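Local coordinates for protein beta-fructofuranosidase (Bifidobacterium adolescentis, PDB 6NOB) that probably acts as a beta-fructofuranosidase, a family 32 glycoside hydrolase that cleaves terminal beta-fructosyl units from sugars such as sucrose, at residues 131-136 against 145-150; 141-146 against 162-167. One frame throughout, in Å; residues are numbered along the deposited sequence.

Contact 1 of 2, residues 131-136 against 145-150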
loop_
_atom_site.group_PDB
_atom_site.type_symbol
_atom_site.label_atom_id
_atom_site.label_comp_id
_atom_site.label_asym_id
_atom_site.label_seq_id
_atom_site.Cartn_x
_atom_site.Cartn_y
_atom_site.Cartn_z
ATOM N N ASP A 131 -0.889 2.589 -3.203
ATOM C CA ASP A 131 0.140 1.555 -3.120
ATOM C C ASP A 131 1.386 2.050 -2.388
ATOM O O ASP A 131 1.815 3.191 -2.597
ATOM C CB ASP A 131 0.563 1.098 -4.518
ATOM C CG ASP A 131 -0.586 0.604 -5.361
ATOM O OD1 ASP A 131 -1.761 0.783 -4.974
ATOM O OD2 ASP A 131 -0.292 0.032 -6.429
ATOM N N PRO A 132 2.018 1.212 -1.562
ATOM C CA PRO A 132 3.372 1.523 -1.085
ATOM C C PRO A 132 4.393 1.286 -2.186
ATOM O O PRO A 132 4.296 0.325 -2.953
ATOM C CB PRO A 132 3.571 0.542 0.077
ATOM C CG PRO A 132 2.716 -0.630 -0.289
ATOM C CD PRO A 132 1.515 -0.059 -1.009
ATOM N N ASN A 133 5.380 2.179 -2.267
ATOM C CA ASN A 133 6.385 2.130 -3.319
ATOM C C ASN A 133 7.784 2.278 -2.735
ATOM O O ASN A 133 7.973 2.796 -1.632
ATOM C CB ASN A 133 6.170 3.233 -4.370
ATOM C CG ASN A 133 4.786 3.199 -4.990
ATOM O OD1 ASN A 133 4.225 4.241 -5.331
ATOM N ND2 ASN A 133 4.232 2.003 -5.150
ATOM N N GLY A 134 8.761 1.807 -3.504
ATOM C CA GLY A 134 10.162 2.110 -3.223
ATOM C C GLY A 134 10.638 1.674 -1.855
ATOM O O GLY A 134 11.438 2.377 -1.225
ATOM N N LEU A 135 10.165 0.526 -1.385
ATOM C CA LEU A 135 10.531 0.057 -0.054
ATOM C C LEU A 135 11.996 -0.355 -0.016
ATOM O O LEU A 135 12.463 -1.115 -0.872
ATOM C CB LEU A 135 9.635 -1.110 0.356
ATOM C CG LEU A 135 8.153 -0.746 0.414
ATOM C CD1 LEU A 135 7.310 -1.959 0.742
ATOM C CD2 LEU A 135 7.928 0.358 1.432
ATOM N N CYS A 136 12.721 0.151 0.978
ATOM C CA CYS A 136 14.132 -0.169 1.143
ATOM C C CYS A 136 14.605 0.334 2.497
ATOM O O CYS A 136 13.947 1.158 3.140
ATOM C CB CYS A 136 14.982 0.430 0.014
ATOM S SG CYS A 136 15.012 2.228 -0.069
ATOM N N PHE A 145 7.749 5.095 0.202
ATOM C CA PHE A 145 7.079 5.912 -0.797
ATOM C C PHE A 145 5.669 5.376 -1.002
ATOM O O PHE A 145 5.354 4.243 -0.625
ATOM C CB PHE A 145 7.846 5.917 -2.124
ATOM C CG PHE A 145 9.274 6.388 -2.007
ATOM C CD1 PHE A 145 10.285 5.510 -1.643
ATOM C CD2 PHE A 145 9.607 7.708 -2.275
ATOM C CE1 PHE A 145 11.595 5.943 -1.542
ATOM C CE2 PHE A 145 10.917 8.147 -2.176
ATOM C CZ PHE A 145 11.911 7.265 -1.810
ATOM N N PHE A 146 4.808 6.201 -1.594
ATOM C CA PHE A 146 3.438 5.748 -1.786
ATOM C C PHE A 146 2.749 6.540 -2.885
ATOM O O PHE A 146 3.001 7.733 -3.073
ATOM C CB PHE A 146 2.624 5.835 -0.488
ATOM C CG PHE A 146 2.683 7.172 0.195
ATOM C CD1 PHE A 146 3.656 7.438 1.150
ATOM C CD2 PHE A 146 1.749 8.156 -0.096
ATOM C CE1 PHE A 146 3.705 8.666 1.789
ATOM C CE2 PHE A 146 1.786 9.384 0.543
ATOM C CZ PHE A 146 2.767 9.641 1.485
ATOM N N GLN A 147 1.874 5.839 -3.607
ATOM C CA GLN A 147 0.976 6.469 -4.560
ATOM C C GLN A 147 0.115 7.511 -3.856
ATOM O O GLN A 147 -0.455 7.241 -2.796
ATOM C CB GLN A 147 0.094 5.405 -5.209
ATOM C CG GLN A 147 0.843 4.419 -6.084
ATOM C CD GLN A 147 1.313 5.039 -7.383
ATOM O OE1 GLN A 147 0.574 5.082 -8.362
ATOM N NE2 GLN A 147 2.550 5.524 -7.396
ATOM N N LEU A 148 0.012 8.699 -4.451
ATOM C CA LEU A 148 -0.586 9.836 -3.764
ATOM C C LEU A 148 -1.321 10.734 -4.749
ATOM O O LEU A 148 -0.828 11.002 -5.847
ATOM C CB LEU A 148 0.486 10.648 -3.025
ATOM C CG LEU A 148 0.149 12.081 -2.607
ATOM C CD1 LEU A 148 -0.772 12.094 -1.393
ATOM C CD2 LEU A 148 1.417 12.875 -2.335
ATOM N N ASN A 149 -2.499 11.195 -4.343
ATOM C CA ASN A 149 -3.201 12.278 -5.032
ATOM C C ASN A 149 -3.442 13.399 -4.035
ATOM O O ASN A 149 -4.321 13.266 -3.161
ATOM C CB ASN A 149 -4.528 11.803 -5.625
ATOM C CG ASN A 149 -5.440 12.962 -6.013
ATOM O OD1 ASN A 149 -4.978 14.003 -6.487
ATOM N ND2 ASN A 149 -6.742 12.787 -5.804
ATOM N N PRO A 150 -2.714 14.514 -4.112
ATOM C CA PRO A 150 -2.877 15.588 -3.128
ATOM C C PRO A 150 -4.037 16.534 -3.402
ATOM O O PRO A 150 -4.173 17.530 -2.685
ATOM C CB PRO A 150 -1.539 16.334 -3.230
ATOM C CG PRO A 150 -1.151 16.175 -4.656
ATOM C CD PRO A 150 -1.648 14.812 -5.084
#

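Contact 2 of 2, residues 141-146 against 162-167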
loop_
_atom_site.group_PDB
_atom_site.type_symbol
_atom_site.label_atom_id
_atom_site.label_comp_id
_atom_site.label_asym_id
_atom_site.label_seq_id
_atom_site.Cartn_x
_atom_site.Cartn_y
_atom_site.Cartn_z
ATOM N N ARG A 141 17.957 4.140 7.528
ATOM C CA ARG A 141 16.546 4.474 7.640
ATOM C C ARG A 141 15.711 3.602 6.712
ATOM O O ARG A 141 16.166 3.190 5.641
ATOM C CB ARG A 141 16.297 5.948 7.309
ATOM C CG ARG A 141 17.054 6.929 8.186
ATOM C CD ARG A 141 16.872 8.348 7.676
ATOM N NE ARG A 141 18.030 9.191 7.953
ATOM C CZ ARG A 141 18.086 10.074 8.944
ATOM N NH1 ARG A 141 19.181 10.800 9.125
ATOM N NH2 ARG A 141 17.046 10.233 9.753
ATOM N N TYR A 142 14.482 3.320 7.141
ATOM C CA TYR A 142 13.494 2.669 6.292
ATOM C C TYR A 142 12.734 3.734 5.515
ATOM O O TYR A 142 12.264 4.718 6.097
ATOM C CB TYR A 142 12.521 1.830 7.121
ATOM C CG TYR A 142 13.183 0.765 7.965
ATOM C CD1 TYR A 142 13.561 -0.450 7.412
ATOM C CD2 TYR A 142 13.424 0.974 9.318
ATOM C CE1 TYR A 142 14.162 -1.427 8.180
ATOM C CE2 TYR A 142 14.025 0.001 10.094
ATOM C CZ TYR A 142 14.393 -1.197 9.518
ATOM O OH TYR A 142 14.992 -2.170 10.282
ATOM N N HIS A 143 12.614 3.539 4.207
ATOM C CA HIS A 143 11.993 4.513 3.323
ATOM C C HIS A 143 10.679 3.964 2.792
ATOM O O HIS A 143 10.635 2.850 2.258
ATOM C CB HIS A 143 12.922 4.877 2.164
ATOM C CG HIS A 143 13.979 5.870 2.533
ATOM N ND1 HIS A 143 13.888 7.207 2.213
ATOM C CD2 HIS A 143 15.142 5.724 3.212
ATOM C CE1 HIS A 143 14.955 7.840 2.669
ATOM N NE2 HIS A 143 15.731 6.962 3.279
ATOM N N LEU A 144 9.620 4.751 2.937
ATOM C CA LEU A 144 8.290 4.395 2.460
ATOM C C LEU A 144 7.831 5.461 1.474
ATOM O O LEU A 144 7.576 6.607 1.864
ATOM C CB LEU A 144 7.310 4.267 3.625
ATOM C CG LEU A 144 5.824 4.164 3.288
ATOM C CD1 LEU A 144 5.544 2.934 2.440
ATOM C CD2 LEU A 144 5.010 4.133 4.568
ATOM N N PHE A 145 7.749 5.095 0.202
ATOM C CA PHE A 145 7.079 5.912 -0.797
ATOM C C PHE A 145 5.669 5.376 -1.002
ATOM O O PHE A 145 5.354 4.243 -0.625
ATOM C CB PHE A 145 7.846 5.917 -2.124
ATOM C CG PHE A 145 9.274 6.388 -2.007
ATOM C CD1 PHE A 145 10.285 5.510 -1.643
ATOM C CD2 PHE A 145 9.607 7.708 -2.275
ATOM C CE1 PHE A 145 11.595 5.943 -1.542
ATOM C CE2 PHE A 145 10.917 8.147 -2.176
ATOM C CZ PHE A 145 11.911 7.265 -1.810
ATOM N N PHE A 146 4.808 6.201 -1.594
ATOM C CA PHE A 146 3.438 5.748 -1.786
ATOM C C PHE A 146 2.749 6.540 -2.885
ATOM O O PHE A 146 3.001 7.733 -3.073
ATOM C CB PHE A 146 2.624 5.835 -0.488
ATOM C CG PHE A 146 2.683 7.172 0.195
ATOM C CD1 PHE A 146 3.656 7.438 1.150
ATOM C CD2 PHE A 146 1.749 8.156 -0.096
ATOM C CE1 PHE A 146 3.705 8.666 1.789
ATOM C CE2 PHE A 146 1.786 9.384 0.543
ATOM C CZ PHE A 146 2.767 9.641 1.485
ATOM N N HIS A 162 6.260 10.400 0.291
ATOM C CA HIS A 162 7.523 9.920 0.838
ATOM C C HIS A 162 7.557 10.120 2.346
ATOM O O HIS A 162 7.257 11.211 2.840
ATOM C CB HIS A 162 8.705 10.640 0.176
ATOM C CG HIS A 162 10.040 10.031 0.482
ATOM N ND1 HIS A 162 11.228 10.675 0.212
ATOM C CD2 HIS A 162 10.374 8.842 1.036
ATOM C CE1 HIS A 162 12.237 9.908 0.584
ATOM N NE2 HIS A 162 11.745 8.790 1.087
ATOM N N ALA A 163 7.930 9.062 3.066
ATOM C CA ALA A 163 8.092 9.104 4.512
ATOM C C ALA A 163 9.268 8.221 4.902
ATOM O O ALA A 163 9.607 7.267 4.196
ATOM C CB ALA A 163 6.821 8.648 5.246
ATOM N N VAL A 164 9.886 8.541 6.036
ATOM C CA VAL A 164 11.093 7.860 6.481
ATOM C C VAL A 164 10.934 7.475 7.947
ATOM O O VAL A 164 10.184 8.110 8.695
ATOM C CB VAL A 164 12.342 8.744 6.256
ATOM C CG1 VAL A 164 12.452 9.821 7.332
ATOM C CG2 VAL A 164 13.592 7.895 6.191
ATOM N N SER A 165 11.631 6.416 8.357
ATOM C CA SER A 165 11.449 5.891 9.703
ATOM C C SER A 165 12.706 5.162 10.150
ATOM O O SER A 165 13.449 4.612 9.332
ATOM C CB SER A 165 10.246 4.941 9.776
ATOM O OG SER A 165 10.291 4.107 10.923
ATOM N N ARG A 166 12.921 5.151 11.464
ATOM C CA ARG A 166 14.008 4.401 12.072
ATOM C C ARG A 166 13.551 3.096 12.710
ATOM O O ARG A 166 14.400 2.312 13.147
ATOM C CB ARG A 166 14.717 5.255 13.132
ATOM C CG ARG A 166 15.375 6.520 12.597
ATOM C CD ARG A 166 16.238 7.182 13.667
ATOM N NE ARG A 166 17.112 8.221 13.126
ATOM C CZ ARG A 166 18.212 7.985 12.416
ATOM N NH1 ARG A 166 18.588 6.741 12.154
ATOM N NH2 ARG A 166 18.943 8.998 11.968
ATOM N N ASP A 167 12.238 2.840 12.788
ATOM C CA ASP A 167 11.759 1.642 13.467
ATOM C C ASP A 167 10.599 0.957 12.753
ATOM O O ASP A 167 10.009 0.031 13.323
ATOM C CB ASP A 167 11.354 1.978 14.913
ATOM C CG ASP A 167 10.222 2.995 14.992
ATOM O OD1 ASP A 167 9.676 3.391 13.939
ATOM O OD2 ASP A 167 9.878 3.401 16.123
#

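Contact 1 of 2, residues 131-136 against 145-150
N133 lays its CB against CB of F145 (3.9 Å) and carries its amide across the side chain of Q147 at about a right angle. With CG anti to its own carbonyl carbon (chi1 -56°), N133 presents OD1 to NE2 of Q147, a 3.0 Å hydrogen bond between amide planes turned 61° apart. Q147, bent at chi2, runs alongside D131, CG to CB 3.7 Å. The same NE2 also hydrogen-bonds to A194 O, while S196 OG is hydrogen-bonded to both OD2 of D131 and ND2 of N133. The antiparallel backbones pair through two bonds between N133 and F145, N133 N to F145 O at 2.6 Å being the shorter, and a third from Q147 N to D131 O. The F145 ring turns its edge to the backbone, CD1 lying 3.4 Å from G134 O. The run D131-P132-N133-G134 fits the signature of family 32, whose aspartate is the nucleophile in characterised relatives, and the hairpin belongs to a blade of the family's beta-propeller. OE1 of Q147 hydrogen-bonds to a PEG molecule, probably from the crystallisation liquor. The chemistry implies a buried polar network: N133 and Q147 share one amide-amide bond, and A194 and S196 help set the rotation of both groups beside the D131 carboxylate.

Contact 2 of 2, residues 141-146 against 162-167
H162 stacks on F145 across an antiparallel beta hairpin, strands 141-149 and 159-165, in a blade of the five-bladed beta-propeller characteristic of family 32. CG of H162 stands anti to its backbone N (chi1 -169°), which sends the side chain along that of F145. Its CB starts beside CD2 of F145 (3.9 Å). CG and CD2 then pass over the CD2-CE2 side of the phenyl ring, CG lying 3.4 Å from CE2 of F145, which puts that CE2 over the centre of the imidazole; ND1 and CE1 face the same CE2. At the tip, NE2 sits above CZ of F145 and shares a nearly straight hydrogen bond with ND1 of H143 (2.9 Å, 166°). The stack is offset, centroids 3.9 Å apart and planes 13° from parallel. H143 and H162 meet rim to rim, and CG2 of V164 covers one face of the H143 ring as a CH-pi contact, 3.8 Å from its centroid. That methyl also touches CB of R141 (3.5 Å). Further out, NH2 of R166 lies over one face of the R141 guanidinium, 3.2 Å from NH2 of R141; D87 forms a salt bridge with R141 and a long, weak ion pair with R166, which would offset the like charges. Paired backbone bonds join Y142 with S165 and L144 with A163. On the side opposite the histidines, L144 packs on W171. Where the strand ends, S165 OG accepts the backbone N of D167 at 3.0 Å, closing an ST turn.

The two contacts hold neighbouring strand pairs of one sheet and share strand 141-149, with F145 and F146 in both. Contact 1 is buried throughout, about 7 Å from the centre of the chain to its own centre; contact 2 centres about 13 Å out and runs from buried aromatic rings to the exposed R166. Their chemistry follows: an amide-amide bond beside a carboxylate in contact 1; stacked rings, a bond between two imidazoles and then two arginines in contact 2. F145 serves both, its edge toward 131-136 and one face toward H162. A probable hydrogen bond from H143 N to C136 O (2.9 Å) continues the strand pairing, and L135 CD2 packs on L144 CD1 (3.7 Å).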